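Local coordinates for catalase (Pseudomonas syringae, PDB 1M7S), which decomposes hydrogen peroxide into water and oxygen with the help of haem, protecting the cell from the toxic peroxide, at the interface of chains A and B and the interface of chains A and C. Coordinates in Å, arbitrary orientation; residue numbers count along the deposited sequence, not the author numbering. Chains: chain A/B/C, Catalase.

Contact 1: the interface of chains A and B. Residues chain A 160, 164, 445; chain B 376, 378-381.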
loop_
_atom_site.group_PDB
_atom_site.type_symbol
_atom_site.label_atom_id
_atom_site.label_comp_id
_atom_site.label_asym_id
_atom_site.label_seq_id
_atom_site.Cartn_x
_atom_site.Cartn_y
_atom_site.Cartn_z
ATOM N N ASP A 160 -17.614 30.441 5.612
ATOM C CA ASP A 160 -17.761 30.708 4.182
ATOM C C ASP A 160 -18.602 29.560 3.611
ATOM O O ASP A 160 -19.659 29.748 2.967
ATOM C CB ASP A 160 -16.350 30.730 3.560
ATOM C CG ASP A 160 -16.306 30.774 2.050
ATOM O OD1 ASP A 160 -17.293 31.255 1.467
ATOM O OD2 ASP A 160 -15.288 30.349 1.454
ATOM N N HIS A 164 -23.656 29.111 2.732
ATOM C CA HIS A 164 -24.461 28.583 1.658
ATOM C C HIS A 164 -25.321 27.400 2.101
ATOM O O HIS A 164 -25.953 26.724 1.286
ATOM C CB HIS A 164 -23.523 28.040 0.540
ATOM C CG HIS A 164 -22.519 29.055 0.064
ATOM N ND1 HIS A 164 -21.373 29.297 0.798
ATOM C CD2 HIS A 164 -22.483 29.886 -1.016
ATOM C CE1 HIS A 164 -20.653 30.243 0.200
ATOM N NE2 HIS A 164 -21.314 30.591 -0.888
ATOM N N SER A 445 -20.340 36.551 4.470
ATOM C CA SER A 445 -20.749 35.255 5.051
ATOM C C SER A 445 -21.225 35.407 6.488
ATOM O O SER A 445 -22.149 34.702 6.890
ATOM C CB SER A 445 -19.564 34.263 5.113
ATOM O OG SER A 445 -19.231 33.955 3.772
ATOM N N TYR B 376 -13.058 23.442 -0.491
ATOM C CA TYR B 376 -14.459 23.077 -0.325
ATOM C C TYR B 376 -15.311 23.908 -1.317
ATOM O O TYR B 376 -14.851 24.961 -1.778
ATOM C CB TYR B 376 -14.908 23.453 1.093
ATOM C CG TYR B 376 -14.554 24.859 1.508
ATOM C CD1 TYR B 376 -15.477 25.889 1.259
ATOM C CD2 TYR B 376 -13.353 25.168 2.163
ATOM C CE1 TYR B 376 -15.177 27.183 1.646
ATOM C CE2 TYR B 376 -13.020 26.470 2.439
ATOM C CZ TYR B 376 -13.968 27.474 2.254
ATOM O OH TYR B 376 -13.667 28.784 2.559
ATOM N N PRO B 378 -19.652 24.888 -1.791
ATOM C CA PRO B 378 -19.427 26.218 -2.347
ATOM C C PRO B 378 -18.581 27.127 -1.465
ATOM O O PRO B 378 -18.467 26.896 -0.258
ATOM C CB PRO B 378 -20.804 26.924 -2.385
ATOM C CG PRO B 378 -21.613 26.078 -1.457
ATOM C CD PRO B 378 -20.988 24.732 -1.225
ATOM N N SER B 379 -18.118 28.218 -2.081
ATOM C CA SER B 379 -17.296 29.189 -1.354
ATOM C C SER B 379 -17.649 30.554 -1.963
ATOM O O SER B 379 -17.815 30.497 -3.201
ATOM C CB SER B 379 -15.804 28.884 -1.639
ATOM O OG SER B 379 -15.050 30.004 -1.146
ATOM N N ARG B 380 -17.814 31.593 -1.159
ATOM C CA ARG B 380 -18.028 32.904 -1.794
ATOM C C ARG B 380 -16.708 33.639 -2.003
ATOM O O ARG B 380 -16.733 34.738 -2.558
ATOM C CB ARG B 380 -18.945 33.835 -1.038
ATOM C CG ARG B 380 -18.572 34.308 0.342
ATOM C CD ARG B 380 -19.723 35.072 1.019
ATOM N NE ARG B 380 -20.826 34.140 1.347
ATOM C CZ ARG B 380 -21.951 33.966 0.699
ATOM N NH1 ARG B 380 -22.313 34.664 -0.382
ATOM N NH2 ARG B 380 -22.814 33.037 1.134
ATOM N N LEU B 381 -15.603 33.072 -1.565
ATOM C CA LEU B 381 -14.264 33.611 -1.719
ATOM C C LEU B 381 -13.626 33.047 -2.978
ATOM O O LEU B 381 -13.029 33.764 -3.785
ATOM C CB LEU B 381 -13.415 33.233 -0.489
ATOM C CG LEU B 381 -13.949 33.727 0.856
ATOM C CD1 LEU B 381 -13.007 33.379 1.994
ATOM C CD2 LEU B 381 -14.204 35.242 0.802
#
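A:Asp160, in the helix 155-163, and A:His164, in the loop just beyond it, face an irregular loop of chain B, which runs from B:Tyr376 to B:Leu381 and has a cis peptide bond before B:Pro378. This is one patch of the two-fold subunit interface of the catalase tetramer. The carboxylate of A:Asp160 is the polar centre. Its CG lies anti to the backbone N (chi1 171°), which carries both oxygens into the loop. A:Asp160 OD1 receives the backbone N of B:Arg380 at 2.7 Å through its syn lone pair, in a nearly straight bond. A:Asp160 OD2 accepts the hydroxyl B:Ser379 OG at 2.6 Å through its syn lone pair. B:Tyr376 OH comes to the anti side of A:Asp160 OD2 at 2.5 Å, a little out of the carboxylate plane. The tyrosine ring is turned 74° from that plane. Bonds to both oxygens thus hold the carboxylate and limit its rotation; they would be expected to stabilise its negative charge. The A:His164 imidazole is layered between two groups of chain B. On one face lies B:Pro378, with CB 3.7 Å from the ring centroid; on the opposite face the guanidinium of B:Arg380 stacks almost parallel, 5° between planes. From within chain A, the ring is steadied by a bond from ND1 to the carbonyl O of A:Asp160. At the guanidinium edge, B:Arg380 NE makes a weak hydrogen bond to A:Ser445 OG at 2.9 Å.

Contact 2: the interface of chains A and B. Residues chain A 378-381; chain B 160, 163-164, 445.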
loop_
_atom_site.group_PDB
_atom_site.type_symbol
_atom_site.label_atom_id
_atom_site.label_comp_id
_atom_site.label_asym_id
_atom_site.label_seq_id
_atom_site.Cartn_x
_atom_site.Cartn_y
_atom_site.Cartn_z
ATOM N N PRO A 378 -22.910 -19.783 -9.292
ATOM C CA PRO A 378 -23.288 -21.084 -8.825
ATOM C C PRO A 378 -22.389 -22.268 -9.194
ATOM O O PRO A 378 -21.615 -22.192 -10.123
ATOM C CB PRO A 378 -24.701 -21.333 -9.452
ATOM C CG PRO A 378 -24.550 -20.572 -10.738
ATOM C CD PRO A 378 -23.671 -19.361 -10.488
ATOM N N SER A 379 -22.403 -23.320 -8.380
ATOM C CA SER A 379 -21.623 -24.529 -8.671
ATOM C C SER A 379 -22.482 -25.756 -8.372
ATOM O O SER A 379 -23.162 -25.749 -7.347
ATOM C CB SER A 379 -20.336 -24.637 -7.848
ATOM O OG SER A 379 -19.859 -25.989 -7.772
ATOM N N ARG A 380 -22.406 -26.794 -9.217
ATOM C CA ARG A 380 -23.178 -27.992 -8.869
ATOM C C ARG A 380 -22.305 -28.979 -8.090
ATOM O O ARG A 380 -22.792 -29.954 -7.495
ATOM C CB ARG A 380 -23.838 -28.593 -10.097
ATOM C CG ARG A 380 -22.965 -29.297 -11.109
ATOM C CD ARG A 380 -23.788 -29.816 -12.283
ATOM N NE ARG A 380 -24.323 -28.745 -13.127
ATOM C CZ ARG A 380 -25.594 -28.349 -13.120
ATOM N NH1 ARG A 380 -26.475 -28.974 -12.351
ATOM N NH2 ARG A 380 -25.962 -27.361 -13.915
ATOM N N LEU A 381 -21.000 -28.710 -8.034
ATOM C CA LEU A 381 -20.094 -29.553 -7.268
ATOM C C LEU A 381 -19.993 -29.116 -5.829
ATOM O O LEU A 381 -20.025 -29.944 -4.911
ATOM C CB LEU A 381 -18.695 -29.568 -7.890
ATOM C CG LEU A 381 -18.671 -29.750 -9.408
ATOM C CD1 LEU A 381 -17.281 -29.441 -9.921
ATOM C CD2 LEU A 381 -19.157 -31.132 -9.821
ATOM N N ASP B 160 -18.737 -26.093 -15.122
ATOM C CA ASP B 160 -19.555 -26.342 -13.942
ATOM C C ASP B 160 -20.391 -25.061 -13.733
ATOM O O ASP B 160 -21.610 -25.074 -13.597
ATOM C CB ASP B 160 -18.666 -26.557 -12.725
ATOM C CG ASP B 160 -19.349 -26.566 -11.399
ATOM O OD1 ASP B 160 -20.578 -26.776 -11.272
ATOM O OD2 ASP B 160 -18.708 -26.335 -10.349
ATOM N N SER B 163 -22.788 -24.185 -16.852
ATOM C CA SER B 163 -23.940 -25.078 -16.973
ATOM C C SER B 163 -25.171 -24.470 -16.313
ATOM O O SER B 163 -26.306 -24.868 -16.542
ATOM C CB SER B 163 -23.588 -26.447 -16.417
ATOM O OG SER B 163 -23.639 -26.499 -14.999
ATOM N N HIS B 164 -24.987 -23.397 -15.530
ATOM C CA HIS B 164 -26.085 -22.669 -14.910
ATOM C C HIS B 164 -26.382 -21.366 -15.618
ATOM O O HIS B 164 -27.164 -20.523 -15.116
ATOM C CB HIS B 164 -25.665 -22.325 -13.473
ATOM C CG HIS B 164 -25.279 -23.489 -12.619
ATOM N ND1 HIS B 164 -23.986 -24.010 -12.595
ATOM C CD2 HIS B 164 -26.023 -24.223 -11.765
ATOM C CE1 HIS B 164 -23.984 -25.035 -11.730
ATOM N NE2 HIS B 164 -25.186 -25.183 -11.218
ATOM N N SER B 445 -22.996 -31.341 -15.802
ATOM C CA SER B 445 -22.712 -30.056 -16.410
ATOM C C SER B 445 -22.459 -30.228 -17.895
ATOM O O SER B 445 -22.803 -29.398 -18.727
ATOM C CB SER B 445 -21.423 -29.377 -15.844
ATOM O OG SER B 445 -21.658 -29.159 -14.453
#
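B:His164 and A:Arg380 stack face to face, the imidazole and guanidinium planes 3° apart, and bury more surface than any other residues of this patch. NH2 of A:Arg380 lies 3.7 Å from the centroid of the B:His164 ring, displaced toward its rim, a cation-pi contact. The arginine chain turns at chi3 (69°), which brings the flat head back over the ring. Its edge then points at B:Ser163: NE and NH2 of A:Arg380 both donate to B:Ser163 OG, at 3.0 and 2.7 Å, with the oxygen close to the guanidinium plane. This serine hydroxyl in turn bonds to the carbonyl O of B:Asp160, which also accepts ND1 of B:His164, so one carbonyl probably helps to position both partners of the arginine. A:Pro378 lies against the opposite face, CB 4.0 Å from the B:His164 ring centroid, while its CG packs against CB of B:His164. B:Asp160, third in buried surface, offers syn lone pairs on both oxygens. B:Asp160 OD1 takes the backbone N of A:Arg380 at 2.8 Å. B:Asp160 OD2 takes the hydroxyl OG of A:Ser379, also at 2.8 Å. A:Leu381 rests its CG and CD1 against the same carboxylate. Stacking and directed polar bonds tie the loop of chain A to the helix end of chain B, helping to hold these subunits together in the catalase tetramer.

Contact 3: the interface of chains A and C. Residues chain A 5-7, 36-37, 40; chain C 356, 358, 360.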
loop_
_atom_site.group_PDB
_atom_site.type_symbol
_atom_site.label_atom_id
_atom_site.label_comp_id
_atom_site.label_asym_id
_atom_site.label_seq_id
_atom_site.Cartn_x
_atom_site.Cartn_y
_atom_site.Cartn_z
ATOM N N THR A 5 13.497 -13.841 20.381
ATOM C CA THR A 5 13.650 -14.413 19.077
ATOM C C THR A 5 13.437 -13.364 17.961
ATOM O O THR A 5 12.788 -12.350 18.209
ATOM C CB THR A 5 12.678 -15.547 18.701
ATOM O OG1 THR A 5 11.386 -14.951 18.427
ATOM C CG2 THR A 5 12.535 -16.583 19.826
ATOM N N ARG A 6 13.861 -13.719 16.776
ATOM C CA ARG A 6 13.580 -12.997 15.537
ATOM C C ARG A 6 12.217 -13.501 15.032
ATOM O O ARG A 6 11.620 -14.381 15.672
ATOM C CB ARG A 6 14.688 -13.186 14.515
ATOM C CG ARG A 6 16.071 -12.691 14.907
ATOM C CD ARG A 6 16.931 -12.303 13.712
ATOM N NE ARG A 6 16.946 -13.345 12.699
ATOM C CZ ARG A 6 17.655 -14.473 12.615
ATOM N NH1 ARG A 6 17.475 -15.299 11.595
ATOM N NH2 ARG A 6 18.557 -14.716 13.536
ATOM N N ASP A 7 11.656 -12.909 13.985
ATOM C CA ASP A 7 10.336 -13.302 13.451
ATOM C C ASP A 7 10.312 -14.694 12.825
ATOM O O ASP A 7 9.226 -15.319 12.712
ATOM C CB ASP A 7 9.895 -12.186 12.487
ATOM C CG ASP A 7 9.565 -10.849 13.161
ATOM O OD1 ASP A 7 9.364 -10.761 14.400
ATOM O OD2 ASP A 7 9.402 -9.826 12.418
ATOM N N GLN A 36 15.914 -6.439 10.922
ATOM C CA GLN A 36 14.510 -6.803 11.075
ATOM C C GLN A 36 13.779 -5.883 12.030
ATOM O O GLN A 36 12.634 -5.524 11.786
ATOM C CB GLN A 36 14.369 -8.252 11.589
ATOM C CG GLN A 36 12.878 -8.678 11.543
ATOM C CD GLN A 36 12.830 -10.206 11.746
ATOM O OE1 GLN A 36 12.915 -10.639 12.899
ATOM N NE2 GLN A 36 12.702 -10.927 10.639
ATOM N N LYS A 37 14.371 -5.589 13.205
ATOM C CA LYS A 37 13.744 -4.741 14.183
ATOM C C LYS A 37 13.505 -3.364 13.574
ATOM O O LYS A 37 12.412 -2.867 13.822
ATOM C CB LYS A 37 14.586 -4.460 15.450
ATOM C CG LYS A 37 14.886 -5.668 16.281
ATOM C CD LYS A 37 15.831 -5.300 17.422
ATOM C CE LYS A 37 15.174 -4.449 18.506
ATOM N NZ LYS A 37 16.128 -4.395 19.685
ATOM N N ARG A 40 10.593 -3.596 10.858
ATOM C CA ARG A 40 9.279 -3.709 11.444
ATOM C C ARG A 40 8.868 -2.375 12.069
ATOM O O ARG A 40 7.731 -1.918 11.955
ATOM C CB ARG A 40 9.242 -4.788 12.579
ATOM C CG ARG A 40 9.219 -6.218 11.977
ATOM C CD ARG A 40 7.987 -6.476 11.107
ATOM N NE ARG A 40 6.746 -6.339 11.830
ATOM C CZ ARG A 40 6.143 -7.196 12.648
ATOM N NH1 ARG A 40 4.990 -6.840 13.248
ATOM N NH2 ARG A 40 6.658 -8.379 12.933
ATOM N N VAL C 356 7.508 -17.215 18.723
ATOM C CA VAL C 356 8.173 -15.965 18.341
ATOM C C VAL C 356 7.999 -15.066 19.571
ATOM O O VAL C 356 6.860 -14.920 20.047
ATOM C CB VAL C 356 7.573 -15.349 17.074
ATOM C CG1 VAL C 356 8.065 -13.941 16.816
ATOM C CG2 VAL C 356 7.919 -16.218 15.857
ATOM N N ASN C 358 9.179 -11.314 20.875
ATOM C CA ASN C 358 9.974 -10.096 20.660
ATOM C C ASN C 358 9.073 -8.870 20.818
ATOM O O ASN C 358 7.901 -8.982 21.117
ATOM C CB ASN C 358 10.735 -10.150 19.351
ATOM C CG ASN C 358 9.894 -10.256 18.082
ATOM O OD1 ASN C 358 8.855 -9.613 17.936
ATOM N ND2 ASN C 358 10.323 -11.075 17.147
ATOM N N ASN C 360 8.455 -6.678 18.217
ATOM C CA ASN C 360 7.973 -6.214 16.921
ATOM C C ASN C 360 6.453 -6.123 16.995
ATOM O O ASN C 360 5.830 -6.990 17.574
ATOM C CB ASN C 360 8.365 -7.118 15.743
ATOM C CG ASN C 360 9.881 -7.253 15.652
ATOM O OD1 ASN C 360 10.619 -6.394 16.098
ATOM N ND2 ASN C 360 10.464 -8.297 15.090
HETATM O O HOH W 1 10.603 -3.435 15.850
HETATM O O HOH W 2 13.487 -9.067 15.042
HETATM O O HOH W 3 4.041 -8.873 15.563
#
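This polar patch of the two-fold interface between subunits A and C joins the N-terminal segment and helix 32-41 of one chain to a loop of the other, helping to tie the tetramer together. A:Asp7 and C:Asn360 meet at its centre. OD1 of the A:Asp7 carboxylate accepts amide nitrogens from two asparagines, C:Asn360 ND2 at 2.8 Å and C:Asn358 ND2 at 2.9 Å. Both come from the same face of the carboxylate, the former from well above its plane, and the C:Asn360 amide stands nearly perpendicular to it (89°). C:Asn358 ND2 spends a second N-H on the backbone O of A:Thr5, 3.0 Å away and in the amide plane, though it sits above the carbonyl plane. The A:Asp7 carboxylate is also held from within its own chain by a salt bridge, OD2 to A:Arg40 NH2 at 3.1 Å. Bends at chi2 and chi3 (both near -60°) fold that arginine so that one guanidinium face rests on CB of C:Asn360. C:Asn358 OD1 accepts the backbone N of C:Asn360, bracing the two asparagines. Waters also link C:Asn360 to chain A: one connects its ND2 with A:Gln36 OE1, while the oxygen of another lies 3.0 Å from C:Asn360 OD1 and 2.8 Å from the carbonyl O of A:Lys37.

Contact 1 and contact 2 are twins related by the two-fold: the 378-381 loop of each subunit engages Asp160, His164 and Ser445 of helix 443-456 in the other, their C-alpha centres about 57 Å apart. They differ in detail, Tyr376 figuring in contact 1 and Ser163, gripped by Arg380, in contact 2. Contact 3 ties chain A to chain C through other residues, its C-alpha centre about 52 Å from that of contact 1 and about 47 Å from that of contact 2. The centres lie about 43 Å from B:His52 for contact 1, and 45 and 29 Å from A:His52 for contacts 2 and 3, consistent with a role in assembly rather than in catalysis.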